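Local atomic coordinates of Xyn30D (Paenibacillus barcinonensis, PDB entry 4QB6), a protein that probably acts as an endo-1,4-beta-xylanase on glucuronoxylan, with the attached CBM35 carbohydrate-binding module, the part modelled here, binding glucuronic acid and calcium. Residues A[120-124]-A[125-129]. Residues are numbered along the deposited sequence; the frame is centred on the assembly and turned at random.
Sequences TETGS and WSTWG. With GCU (alpha-D-glucopyranuronic acid), chain B.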
ATOM      1  N   THR A 120      11.014  -3.447  -3.523  1.00  8.88           N
ATOM      2  CA  THR A 120      12.279  -4.107  -3.332  1.00  9.46           C
ATOM      3  C   THR A 120      12.494  -4.482  -1.878  1.00  9.49           C
ATOM      4  O   THR A 120      11.861  -3.933  -0.954  1.00  9.42           O
ATOM      5  CB  THR A 120      13.442  -3.275  -3.875  1.00 10.94           C
ATOM      6  OG1 THR A 120      13.502  -2.042  -3.166  1.00 13.55           O
ATOM      7  CG2 THR A 120      13.310  -3.050  -5.334  1.00 11.99           C
ATOM      8  N   GLU A 121      13.356  -5.457  -1.625  0.50  9.64           N
ATOM      9  CA  GLU A 121      13.471  -5.968  -0.267  0.50 10.31           C
ATOM     10  C   GLU A 121      13.946  -4.881   0.699  0.50  9.78           C
ATOM     11  O   GLU A 121      14.582  -3.888   0.332  0.50 10.36           O
ATOM     12  CB  GLU A 121      14.387  -7.201  -0.185  0.50 11.35           C
ATOM     13  CG  GLU A 121      15.845  -6.912  -0.529  0.50 12.79           C
ATOM     14  CD  GLU A 121      16.730  -8.145  -0.454  0.50 14.47           C
ATOM     15  OE1 GLU A 121      16.530  -9.088  -1.252  0.50 15.39           O
ATOM     16  OE2 GLU A 121      17.658  -8.149   0.377  0.50 16.48           O
ATOM     17  N   THR A 122      13.589  -5.100   1.953  1.00  9.22           N
ATOM     18  CA  THR A 122      14.081  -4.301   3.066  1.00  9.38           C
ATOM     19  C   THR A 122      15.103  -5.097   3.874  1.00  9.87           C
ATOM     20  O   THR A 122      15.792  -4.487   4.698  1.00 11.63           O
ATOM     21  CB  THR A 122      12.926  -3.836   3.969  1.00  9.00           C
ATOM     22  OG1 THR A 122      12.344  -4.970   4.608  1.00  8.69           O
ATOM     23  CG2 THR A 122      11.911  -3.020   3.215  1.00  9.19           C
ATOM     24  N   GLY A 123      15.203  -6.408   3.708  1.00  9.94           N
ATOM     25  CA  GLY A 123      16.230  -7.217   4.393  1.00 10.34           C
ATOM     26  C   GLY A 123      15.748  -8.052   5.551  1.00 10.74           C
ATOM     27  O   GLY A 123      16.395  -9.030   5.964  1.00 13.31           O
ATOM     28  N   SER A 124      14.594  -7.653   6.097  0.50  9.30           N
ATOM     29  CA  SER A 124      14.023  -8.273   7.284  0.50  8.29           C
ATOM     30  C   SER A 124      12.523  -8.019   7.335  0.50  8.21           C
ATOM     31  O   SER A 124      12.067  -6.950   6.943  0.50  8.13           O
ATOM     32  CB  SER A 124      14.653  -7.712   8.563  0.50  7.54           C
ATOM     33  OG  SER A 124      13.951  -8.224   9.681  0.50  6.97           O
ATOM     34  N   TRP A 125      11.764  -8.960   7.894  1.00  8.61           N
ATOM     35  CA  TRP A 125      10.361  -8.700   8.106  1.00  8.29           C
ATOM     36  C   TRP A 125      10.108  -7.659   9.193  1.00  8.53           C
ATOM     37  O   TRP A 125       9.000  -7.174   9.336  1.00  8.43           O
ATOM     38  CB  TRP A 125       9.555  -9.963   8.402  1.00  8.87           C
ATOM     39  CG  TRP A 125       9.529 -10.943   7.288  1.00  9.33           C
ATOM     40  CD1 TRP A 125      10.044 -12.197   7.299  1.00 10.56           C
ATOM     41  CD2 TRP A 125       8.908 -10.759   6.001  1.00  9.39           C
ATOM     42  NE1 TRP A 125       9.805 -12.795   6.072  1.00 10.81           N
ATOM     43  CE2 TRP A 125       9.110 -11.937   5.271  1.00 10.26           C
ATOM     44  CE3 TRP A 125       8.226  -9.703   5.391  1.00  9.17           C
ATOM     45  CZ2 TRP A 125       8.660 -12.085   3.963  1.00 10.36           C
ATOM     46  CZ3 TRP A 125       7.756  -9.874   4.117  1.00  9.24           C
ATOM     47  CH2 TRP A 125       8.005 -11.052   3.408  1.00 10.12           C
ATOM     48  N   SER A 126      11.162  -7.287   9.944  1.00  8.53           N
ATOM     49  CA  SER A 126      11.029  -6.162  10.885  1.00  8.57           C
ATOM     50  C   SER A 126      11.859  -4.945  10.497  1.00  7.90           C
ATOM     51  O   SER A 126      12.041  -4.038  11.300  1.00  8.21           O
ATOM     52  CB  SER A 126      11.240  -6.585  12.341  1.00  8.81           C
ATOM     53  OG  SER A 126      12.591  -6.863  12.640  1.00  9.68           O
ATOM     54  N   THR A 127      12.303  -4.896   9.246  1.00  8.04           N
ATOM     55  CA  THR A 127      12.874  -3.671   8.678  1.00  8.15           C
ATOM     56  C   THR A 127      11.781  -3.042   7.829  1.00  8.22           C
ATOM     57  O   THR A 127      11.392  -3.581   6.772  1.00  8.70           O
ATOM     58  CB  THR A 127      14.111  -3.892   7.829  1.00  8.82           C
ATOM     59  OG1 THR A 127      15.115  -4.461   8.681  1.00  9.87           O
ATOM     60  CG2 THR A 127      14.605  -2.586   7.232  1.00  9.22           C
ATOM     61  N   TRP A 128      11.291  -1.902   8.269  1.00  7.87           N
ATOM     62  CA  TRP A 128      10.221  -1.184   7.596  1.00  8.57           C
ATOM     63  C   TRP A 128      10.823  -0.112   6.734  1.00  9.53           C
ATOM     64  O   TRP A 128      11.391   0.863   7.246  1.00 12.42           O
ATOM     65  CB  TRP A 128       9.257  -0.602   8.621  1.00  8.47           C
ATOM     66  CG  TRP A 128       8.609  -1.666   9.438  1.00  8.37           C
ATOM     67  CD1 TRP A 128       9.034  -2.131  10.640  1.00  9.00           C
ATOM     68  CD2 TRP A 128       7.460  -2.459   9.086  1.00  8.20           C
ATOM     69  NE1 TRP A 128       8.202  -3.138  11.069  1.00  9.01           N
ATOM     70  CE2 TRP A 128       7.217  -3.350  10.141  1.00  8.58           C
ATOM     71  CE3 TRP A 128       6.587  -2.469   7.987  1.00  8.06           C
ATOM     72  CZ2 TRP A 128       6.180  -4.267  10.112  1.00  8.53           C
ATOM     73  CZ3 TRP A 128       5.579  -3.392   7.959  1.00  8.47           C
ATOM     74  CH2 TRP A 128       5.361  -4.242   9.023  1.00  8.59           C
ATOM     75  N   GLY A 129      10.757  -0.308   5.429  1.00  8.97           N
ATOM     76  CA  GLY A 129      11.241   0.653   4.464  1.00  9.01           C
ATOM     77  C   GLY A 129      10.122   1.453   3.866  1.00  8.86           C
ATOM     78  O   GLY A 129       8.941   1.274   4.189  1.00  9.49           O
TER
HETATM   79  C1  GCU B   2       6.478 -15.240   6.358  1.00 17.30           C
HETATM   80  C2  GCU B   2       6.154 -14.056   7.232  1.00 16.50           C
HETATM   81  C3  GCU B   2       4.962 -13.282   6.715  1.00 16.47           C
HETATM   82  C4  GCU B   2       5.185 -12.937   5.182  1.00 13.77           C
HETATM   83  C5  GCU B   2       5.423 -14.233   4.433  1.00 14.37           C
HETATM   84  C6  GCU B   2       5.645 -14.035   2.991  1.00 13.87           C
HETATM   85  O2  GCU B   2       6.002 -14.483   8.610  1.00 18.07           O
HETATM   86  O3  GCU B   2       4.707 -12.063   7.405  1.00 15.22           O
HETATM   87  O4  GCU B   2       3.965 -12.356   4.673  1.00 10.35           O
HETATM   88  O5  GCU B   2       6.586 -14.792   5.009  1.00 16.25           O
HETATM   89  O6A GCU B   2       4.782 -13.439   2.332  1.00 10.58           O
HETATM   90  O6B GCU B   2       6.667 -14.458   2.465  1.00 16.45           O
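The hydroxyl of Thr122 has two partners: OG1 donates to Thr127 O over 2.7 Å, tilted 23° from the carbonyl plane, and is also hydrogen-bonded to the backbone N of Leu97. Thr122 and Thr127 lie in the loop that joins strands 111-119 and 128-137 at one end of the CBM35 beta-sandwich, and this loop carries a sugar-binding residue. The loop contains a type I beta turn from Ser124 to Thr127, closed by Thr127 N and Ser124 O at 3.1 Å. In one of the two conformers modelled for Ser124, OG lies anti to N (chi1 173°) and accepts the N-H of Ser126 at 3.0 Å in a nearly straight bond, an ST turn that shares its first residue with the beta turn. The turn presents Trp125, whose indole lies under glucuronic acid: C4 of the sugar sits 3.7 Å above one face, offset toward the rim, while CZ2 comes within 3.4 Å of carboxylate O6B. Tyr57 stacks with the indole, and Asn155, Arg102 and Tyr57 hydrogen-bond the sugar. Replacing Trp125 by alanine is likely to leave the sugar without this aromatic face and Tyr57 without its stacking partner. Back at the turn, Thr127 CG2 packs against Thr122 CB at 3.9 Å.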